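Local coordinates for cupin type-2 domain-containing protein (PDB 2O8Q) that is of unknown function but has a cupin-like fold and binds a nickel ion, as metal-binding cupins do, at residues A[56-68]-A[115-127]. Sequence-based numbering, arbitrary orientation. Where two conformers were deposited one is given.
With NI (nickel (II) ion), chain C; EDO (1,2-ethanediol), chain F.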
ATOM      1  N   PRO A  56      21.384 -18.131 -12.339  1.00 33.30           N
ATOM      2  CA  PRO A  56      19.970 -17.870 -12.033  1.00 29.88           C
ATOM      3  C   PRO A  56      19.525 -18.681 -10.821  1.00 28.50           C
ATOM      4  O   PRO A  56      19.496 -19.917 -10.866  1.00 34.92           O
ATOM      5  CB  PRO A  56      19.231 -18.317 -13.313  1.00 29.42           C
ATOM      6  CG  PRO A  56      20.215 -18.947 -14.176  1.00 36.96           C
ATOM      7  CD  PRO A  56      21.507 -19.118 -13.421  1.00 32.76           C
ATOM      8  N   THR A  57      19.173 -17.969  -9.750  1.00 22.67           N
ATOM      9  CA  THR A  57      18.846 -18.574  -8.477  1.00 20.99           C
ATOM     10  C   THR A  57      17.389 -18.271  -8.120  1.00 17.80           C
ATOM     11  O   THR A  57      17.028 -17.098  -8.098  1.00 21.19           O
ATOM     12  CB  THR A  57      19.765 -17.958  -7.420  1.00 22.77           C
ATOM     13  OG1 THR A  57      21.123 -18.149  -7.864  1.00 32.91           O
ATOM     14  CG2 THR A  57      19.581 -18.639  -6.123  1.00 24.13           C
ATOM     15  N   TRP A  58      16.576 -19.318  -7.923  1.00 20.48           N
ATOM     16  CA  TRP A  58      15.200 -19.142  -7.454  1.00 19.54           C
ATOM     17  C   TRP A  58      15.210 -18.404  -6.135  1.00 20.34           C
ATOM     18  O   TRP A  58      15.961 -18.731  -5.218  1.00 20.18           O
ATOM     19  CB  TRP A  58      14.507 -20.475  -7.297  1.00 21.14           C
ATOM     20  CG  TRP A  58      14.155 -21.140  -8.586  1.00 20.26           C
ATOM     21  CD1 TRP A  58      14.827 -22.195  -9.176  1.00 21.12           C
ATOM     22  CD2 TRP A  58      13.018 -20.889  -9.436  1.00 21.79           C
ATOM     23  NE1 TRP A  58      14.209 -22.575 -10.341  1.00 22.43           N
ATOM     24  CE2 TRP A  58      13.075 -21.831 -10.503  1.00 18.67           C
ATOM     25  CE3 TRP A  58      11.935 -20.000  -9.387  1.00 21.58           C
ATOM     26  CZ2 TRP A  58      12.132 -21.858 -11.513  1.00 20.71           C
ATOM     27  CZ3 TRP A  58      10.992 -20.056 -10.366  1.00 21.50           C
ATOM     28  CH2 TRP A  58      11.107 -20.950 -11.432  1.00 23.31           C
ATOM     29  N   HIS A  59      14.367 -17.382  -6.017  1.00 18.52           N
ATOM     30  CA  HIS A  59      14.339 -16.574  -4.813  1.00 19.39           C
ATOM     31  C   HIS A  59      12.969 -15.906  -4.689  1.00 19.12           C
ATOM     32  O   HIS A  59      12.136 -15.978  -5.593  1.00 18.38           O
ATOM     33  CB  HIS A  59      15.457 -15.499  -4.830  1.00 19.23           C
ATOM     34  CG  HIS A  59      15.305 -14.486  -5.918  1.00 19.26           C
ATOM     35  ND1 HIS A  59      15.792 -14.702  -7.192  1.00 18.30           N
ATOM     36  CD2 HIS A  59      14.725 -13.265  -5.937  1.00 18.33           C
ATOM     37  CE1 HIS A  59      15.528 -13.641  -7.937  1.00 19.81           C
ATOM     38  NE2 HIS A  59      14.883 -12.751  -7.205  1.00 18.41           N
ATOM     39  N   THR A  60      12.768 -15.252  -3.548  1.00 18.57           N
ATOM     40  CA  THR A  60      11.593 -14.471  -3.249  1.00 18.77           C
ATOM     41  C   THR A  60      12.016 -13.154  -2.594  1.00 18.97           C
ATOM     42  O   THR A  60      13.095 -13.041  -2.021  1.00 20.14           O
ATOM     43  CB  THR A  60      10.648 -15.199  -2.266  1.00 19.94           C
ATOM     44  OG1 THR A  60      11.309 -15.344  -0.987  1.00 24.00           O
ATOM     45  CG2 THR A  60      10.279 -16.585  -2.775  1.00 20.46           C
ATOM     46  N   HIS A  61      11.125 -12.195  -2.667  1.00 18.87           N
ATOM     47  CA  HIS A  61      11.297 -10.910  -1.986  1.00 19.02           C
ATOM     48  C   HIS A  61      10.157 -10.666  -1.021  1.00 20.43           C
ATOM     49  O   HIS A  61       9.013 -10.983  -1.338  1.00 19.64           O
ATOM     50  CB  HIS A  61      11.364  -9.756  -2.977  1.00 18.91           C
ATOM     51  CG  HIS A  61      12.348  -9.974  -4.080  1.00 18.14           C
ATOM     52  ND1 HIS A  61      13.710  -9.998  -3.875  1.00 20.38           N
ATOM     53  CD2 HIS A  61      12.145 -10.175  -5.398  1.00 21.41           C
ATOM     54  CE1 HIS A  61      14.313 -10.246  -5.035  1.00 18.22           C
ATOM     55  NE2 HIS A  61      13.384 -10.369  -5.976  1.00 17.92           N
ATOM     56  N   THR A  62      10.462 -10.031   0.111  1.00 21.02           N
ATOM     57  CA  THR A  62       9.414  -9.722   1.115  1.00 20.51           C
ATOM     58  C   THR A  62       8.714  -8.406   0.770  1.00 22.60           C
ATOM     59  O   THR A  62       8.865  -7.394   1.445  1.00 26.90           O
ATOM     60  CB  THR A  62       9.967  -9.735   2.589  1.00 27.10           C
ATOM     61  OG1 THR A  62      10.879  -8.625   2.798  1.00 30.09           O
ATOM     62  CG2 THR A  62      10.608 -10.980   2.895  1.00 24.08           C
ATOM     63  N   VAL A  63       7.996  -8.394  -0.321  1.00 22.13           N
ATOM     64  CA  VAL A  63       7.378  -7.214  -0.834  1.00 21.81           C
ATOM     65  C   VAL A  63       5.882  -7.369  -0.814  1.00 24.22           C
ATOM     66  O   VAL A  63       5.357  -8.537  -0.902  1.00 24.95           O
ATOM     67  CB  VAL A  63       7.811  -6.935  -2.317  1.00 22.04           C
ATOM     68  CG1 VAL A  63       9.233  -6.572  -2.338  1.00 24.33           C
ATOM     69  CG2 VAL A  63       7.463  -8.080  -3.283  1.00 22.12           C
ATOM     70  N   GLY A  64       5.179  -6.237  -0.688  1.00 19.15           N
ATOM     71  CA  GLY A  64       3.782  -6.212  -0.984  1.00 20.91           C
ATOM     72  C   GLY A  64       3.940  -6.054  -2.517  1.00 28.04           C
ATOM     73  O   GLY A  64       4.285  -7.012  -3.255  1.00 31.90           O
ATOM     74  N   PHE A  65       3.913  -4.835  -2.970  1.00 19.35           N
ATOM     75  CA  PHE A  65       3.732  -4.488  -4.343  1.00 17.65           C
ATOM     76  C   PHE A  65       5.074  -4.572  -5.059  1.00 18.21           C
ATOM     77  O   PHE A  65       6.088  -4.087  -4.532  1.00 19.25           O
ATOM     78  CB  PHE A  65       3.189  -3.060  -4.457  1.00 18.70           C
ATOM     79  CG  PHE A  65       2.950  -2.634  -5.857  1.00 18.25           C
ATOM     80  CD1 PHE A  65       1.922  -3.222  -6.595  1.00 20.01           C
ATOM     81  CD2 PHE A  65       3.784  -1.723  -6.467  1.00 18.68           C
ATOM     82  CE1 PHE A  65       1.719  -2.886  -7.912  1.00 21.72           C
ATOM     83  CE2 PHE A  65       3.559  -1.380  -7.809  1.00 19.37           C
ATOM     84  CZ  PHE A  65       2.535  -1.934  -8.495  1.00 18.53           C
ATOM     85  N   GLN A  66       5.076  -5.179  -6.240  1.00 18.47           N
ATOM     86  CA  GLN A  66       6.271  -5.170  -7.029  1.00 17.59           C
ATOM     87  C   GLN A  66       5.972  -5.207  -8.546  1.00 17.62           C
ATOM     88  O   GLN A  66       5.326  -6.112  -9.028  1.00 19.15           O
ATOM     89  CB  GLN A  66       7.150  -6.383  -6.660  1.00 18.15           C
ATOM     90  CG  GLN A  66       8.491  -6.362  -7.370  1.00 18.08           C
ATOM     91  CD  GLN A  66       9.443  -7.407  -6.783  1.00 19.47           C
ATOM     92  OE1 GLN A  66       9.044  -8.568  -6.603  1.00 19.53           O
ATOM     93  NE2 GLN A  66      10.706  -6.983  -6.495  1.00 20.29           N
ATOM     94  N   LEU A  67       6.472  -4.192  -9.263  1.00 17.85           N
ATOM     95  CA  LEU A  67       6.251  -4.097 -10.709  1.00 17.40           C
ATOM     96  C   LEU A  67       7.512  -3.725 -11.437  1.00 18.47           C
ATOM     97  O   LEU A  67       8.237  -2.836 -10.979  1.00 18.69           O
ATOM     98  CB  LEU A  67       5.225  -2.978 -11.008  1.00 18.25           C
ATOM     99  CG  LEU A  67       4.795  -2.732 -12.460  1.00 19.40           C
ATOM    100  CD1 LEU A  67       4.112  -3.934 -13.137  1.00 19.80           C
ATOM    101  CD2 LEU A  67       3.859  -1.500 -12.535  1.00 20.04           C
ATOM    102  N   PHE A  68       7.788  -4.383 -12.572  1.00 18.21           N
ATOM    103  CA  PHE A  68       8.888  -4.015 -13.458  1.00 18.78           C
ATOM    104  C   PHE A  68       8.308  -3.543 -14.783  1.00 19.42           C
ATOM    105  O   PHE A  68       7.335  -4.138 -15.303  1.00 19.53           O
ATOM    106  CB  PHE A  68       9.763  -5.235 -13.760  1.00 17.44           C
ATOM    107  CG  PHE A  68      10.500  -5.705 -12.543  1.00 19.93           C
ATOM    108  CD1 PHE A  68      11.686  -5.096 -12.142  1.00 22.74           C
ATOM    109  CD2 PHE A  68       9.933  -6.626 -11.701  1.00 23.07           C
ATOM    110  CE1 PHE A  68      12.315  -5.479 -10.978  1.00 25.19           C
ATOM    111  CE2 PHE A  68      10.577  -6.988 -10.548  1.00 23.77           C
ATOM    112  CZ  PHE A  68      11.740  -6.418 -10.177  1.00 24.70           C
ATOM    113  N   ILE A 115       9.241  -0.684  -9.287  1.00 18.05           N
ATOM    114  CA  ILE A 115       8.434  -0.000  -8.279  1.00 17.95           C
ATOM    115  C   ILE A 115       8.071  -1.060  -7.249  1.00 19.82           C
ATOM    116  O   ILE A 115       7.541  -2.099  -7.600  1.00 19.57           O
ATOM    117  CB  ILE A 115       7.171   0.644  -8.859  1.00 18.93           C
ATOM    118  CG1 ILE A 115       7.489   1.439 -10.130  1.00 18.96           C
ATOM    119  CG2 ILE A 115       6.453   1.450  -7.747  1.00 22.33           C
ATOM    120  CD1 ILE A 115       7.281   0.681 -11.468  1.00 20.13           C
ATOM    121  N   VAL A 116       8.314  -0.799  -5.964  0.50 18.62           N
ATOM    122  CA  VAL A 116       8.203  -1.844  -4.953  0.50 19.54           C
ATOM    123  C   VAL A 116       7.807  -1.239  -3.625  0.50 18.89           C
ATOM    124  O   VAL A 116       8.215  -0.113  -3.309  0.50 19.77           O
ATOM    125  CB  VAL A 116       9.593  -2.522  -4.778  0.50 19.24           C
ATOM    126  CG1 VAL A 116      10.592  -1.579  -3.981  0.50 17.81           C
ATOM    127  CG2 VAL A 116       9.529  -3.899  -4.078  0.50 18.43           C
ATOM    128  N   SER A 117       7.032  -1.978  -2.840  1.00 18.95           N
ATOM    129  CA  SER A 117       6.719  -1.611  -1.451  1.00 18.40           C
ATOM    130  C   SER A 117       7.020  -2.853  -0.611  1.00 19.45           C
ATOM    131  O   SER A 117       6.613  -3.954  -0.979  1.00 20.69           O
ATOM    132  CB  SER A 117       5.264  -1.258  -1.293  1.00 20.72           C
ATOM    133  OG  SER A 117       4.995  -1.020   0.092  1.00 22.59           O
ATOM    134  N   PRO A 118       7.773  -2.730   0.504  1.00 19.35           N
ATOM    135  CA  PRO A 118       8.445  -1.521   0.950  1.00 18.70           C
ATOM    136  C   PRO A 118       9.752  -1.326   0.138  1.00 18.40           C
ATOM    137  O   PRO A 118      10.213  -2.279  -0.529  1.00 19.63           O
ATOM    138  CB  PRO A 118       8.819  -1.822   2.406  1.00 19.09           C
ATOM    139  CG  PRO A 118       9.045  -3.339   2.397  1.00 19.36           C
ATOM    140  CD  PRO A 118       8.050  -3.890   1.381  1.00 20.91           C
ATOM    141  N   ALA A 119      10.428  -0.191   0.340  1.00 18.71           N
ATOM    142  CA  ALA A 119      11.740   0.026  -0.290  1.00 20.52           C
ATOM    143  C   ALA A 119      12.748  -0.988   0.208  1.00 19.48           C
ATOM    144  O   ALA A 119      13.550  -1.497  -0.612  1.00 23.12           O
ATOM    145  CB  ALA A 119      12.242   1.438  -0.037  1.00 19.75           C
ATOM    146  N   GLY A 120      12.725  -1.267   1.514  1.00 19.32           N
ATOM    147  CA  GLY A 120      13.738  -2.123   2.165  1.00 19.68           C
ATOM    148  C   GLY A 120      13.283  -3.553   2.334  1.00 22.30           C
ATOM    149  O   GLY A 120      13.287  -4.096   3.422  1.00 28.24           O
ATOM    150  N   PHE A 121      12.926  -4.202   1.226  1.00 24.60           N
ATOM    151  CA  PHE A 121      12.569  -5.642   1.276  1.00 23.24           C
ATOM    152  C   PHE A 121      13.778  -6.578   1.457  1.00 25.36           C
ATOM    153  O   PHE A 121      14.952  -6.269   1.071  1.00 27.77           O
ATOM    154  CB  PHE A 121      11.762  -6.011   0.056  1.00 23.87           C
ATOM    155  CG  PHE A 121      12.478  -5.779  -1.248  1.00 23.10           C
ATOM    156  CD1 PHE A 121      12.446  -4.565  -1.905  1.00 23.15           C
ATOM    157  CD2 PHE A 121      13.229  -6.804  -1.811  1.00 21.97           C
ATOM    158  CE1 PHE A 121      13.126  -4.380  -3.091  1.00 26.38           C
ATOM    159  CE2 PHE A 121      13.896  -6.610  -2.990  1.00 24.74           C
ATOM    160  CZ  PHE A 121      13.835  -5.380  -3.637  1.00 26.54           C
ATOM    161  N   ALA A 122      13.523  -7.735   2.057  1.00 24.07           N
ATOM    162  CA  ALA A 122      14.538  -8.785   2.145  1.00 23.41           C
ATOM    163  C   ALA A 122      14.395  -9.748   0.930  1.00 23.14           C
ATOM    164  O   ALA A 122      13.381  -9.762   0.258  1.00 20.89           O
ATOM    165  CB  ALA A 122      14.398  -9.567   3.472  1.00 23.94           C
ATOM    166  N   THR A 123      15.472 -10.486   0.646  1.00 21.45           N
ATOM    167  CA  THR A 123      15.483 -11.473  -0.444  1.00 22.91           C
ATOM    168  C   THR A 123      15.957 -12.791   0.128  1.00 23.60           C
ATOM    169  O   THR A 123      16.930 -12.828   0.867  1.00 24.47           O
ATOM    170  CB  THR A 123      16.414 -10.975  -1.569  1.00 23.77           C
ATOM    171  OG1 THR A 123      15.897  -9.745  -2.123  1.00 20.15           O
ATOM    172  CG2 THR A 123      16.532 -12.036  -2.677  1.00 21.83           C
ATOM    173  N   SER A 124      15.225 -13.858  -0.166  1.00 21.60           N
ATOM    174  CA  SER A 124      15.582 -15.181   0.317  1.00 24.23           C
ATOM    175  C   SER A 124      15.764 -16.137  -0.837  1.00 23.72           C
ATOM    176  O   SER A 124      14.972 -16.143  -1.749  1.00 21.01           O
ATOM    177  CB  SER A 124      14.506 -15.727   1.274  1.00 28.76           C
ATOM    178  OG  SER A 124      14.200 -14.773   2.293  1.00 40.91           O
ATOM    179  N   VAL A 125      16.802 -16.971  -0.783  1.00 25.83           N
ATOM    180  CA  VAL A 125      17.007 -17.992  -1.802  1.00 26.18           C
ATOM    181  C   VAL A 125      16.016 -19.123  -1.503  1.00 28.43           C
ATOM    182  O   VAL A 125      15.828 -19.468  -0.326  1.00 30.90           O
ATOM    183  CB  VAL A 125      18.490 -18.478  -1.807  1.00 30.46           C
ATOM    184  CG1 VAL A 125      18.675 -19.621  -2.753  1.00 34.02           C
ATOM    185  CG2 VAL A 125      19.422 -17.323  -2.195  1.00 27.92           C
ATOM    186  N   VAL A 126      15.384 -19.704  -2.530  1.00 28.23           N
ATOM    187  CA  VAL A 126      14.406 -20.773  -2.305  1.00 28.48           C
ATOM    188  C   VAL A 126      15.145 -22.052  -1.968  1.00 32.30           C
ATOM    189  O   VAL A 126      16.091 -22.406  -2.677  1.00 29.16           O
ATOM    190  CB  VAL A 126      13.505 -21.050  -3.533  1.00 27.86           C
ATOM    191  CG1 VAL A 126      12.678 -22.350  -3.354  1.00 28.38           C
ATOM    192  CG2 VAL A 126      12.592 -19.864  -3.776  1.00 26.28           C
ATOM    193  N   ASP A 127      14.716 -22.692  -0.868  1.00 35.62           N
ATOM    194  CA  ASP A 127      15.184 -24.020  -0.436  1.00 40.90           C
ATOM    195  C   ASP A 127      14.591 -25.083  -1.381  1.00 42.57           C
ATOM    196  O   ASP A 127      13.411 -25.455  -1.265  1.00 43.81           O
ATOM    197  CB  ASP A 127      14.755 -24.296   1.023  1.00 39.65           C
TER
HETATM  198 NI    NI C 300      13.884 -11.043  -7.882  1.00 18.21          NI
HETATM  199  C1  EDO F 303       2.045  -0.285   1.443  1.00 43.08           C
HETATM  200  O1  EDO F 303       2.661  -1.036   2.528  1.00 40.61           O
HETATM  201  C2  EDO F 303       1.220  -1.076   0.389  1.00 43.01           C
HETATM  202  O2  EDO F 303       1.836  -2.188  -0.313  1.00 51.78           O
HETATM  203  O   HOH W   1      17.333 -21.233  -4.975  1.00 37.24           O
HETATM  204  O   HOH W   2      11.841 -13.581   0.890  1.00 42.86           O
HETATM  205  O   HOH W   3      12.848  -9.334  -8.605  1.00 17.80           O
HETATM  206  O   HOH W   4      15.733  -9.947  -7.813  1.00 22.96           O
HETATM  207  O   HOH W   5      14.464 -11.438  -9.914  1.00 19.70           O
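His61 meets Thr123 through a side-chain hydrogen bond: His61 ND1 donates to Thr123 OG1 at 2.8 Å, and the hydroxyl lies in the imidazole plane. That bond and the nickel bond of His61 NE2 (2.1 Å) together fix the ring's rotation. His59 is oriented likewise from within its own segment, its ND1 donating almost straight (176°) to Thr57 O, while its NE2 also binds the metal. His101 and three waters complete the coordination, a histidine-lined metal centre as in metal-binding cupins.

Two antiparallel ladders carry the backbone. The short segments 59-61 and 123-125 run antiparallel, 161° between their N-to-C directions, with Thr60 and Ser124 bonded reciprocally; Leu67 and Ile115 do the same in the larger sheet. Between them the register slips by two residues, and Gly64 and Phe65 both face Ser117 in a classic beta bulge. Thr62 OG1 accepts Ala122 N at 2.9 Å and also bonds Thr62 of a second subunit.

Apolar and aromatic contacts lie between the two ladders. Phe121, with CG between its backbone N and carbonyl carbon, forms an offset edge-to-face pair with His61, the edge of Phe121 toward the His61 face, centroids 5.2 Å apart and planes at 75°. Val63 CG1 packs on Phe121 CG at 3.5 Å.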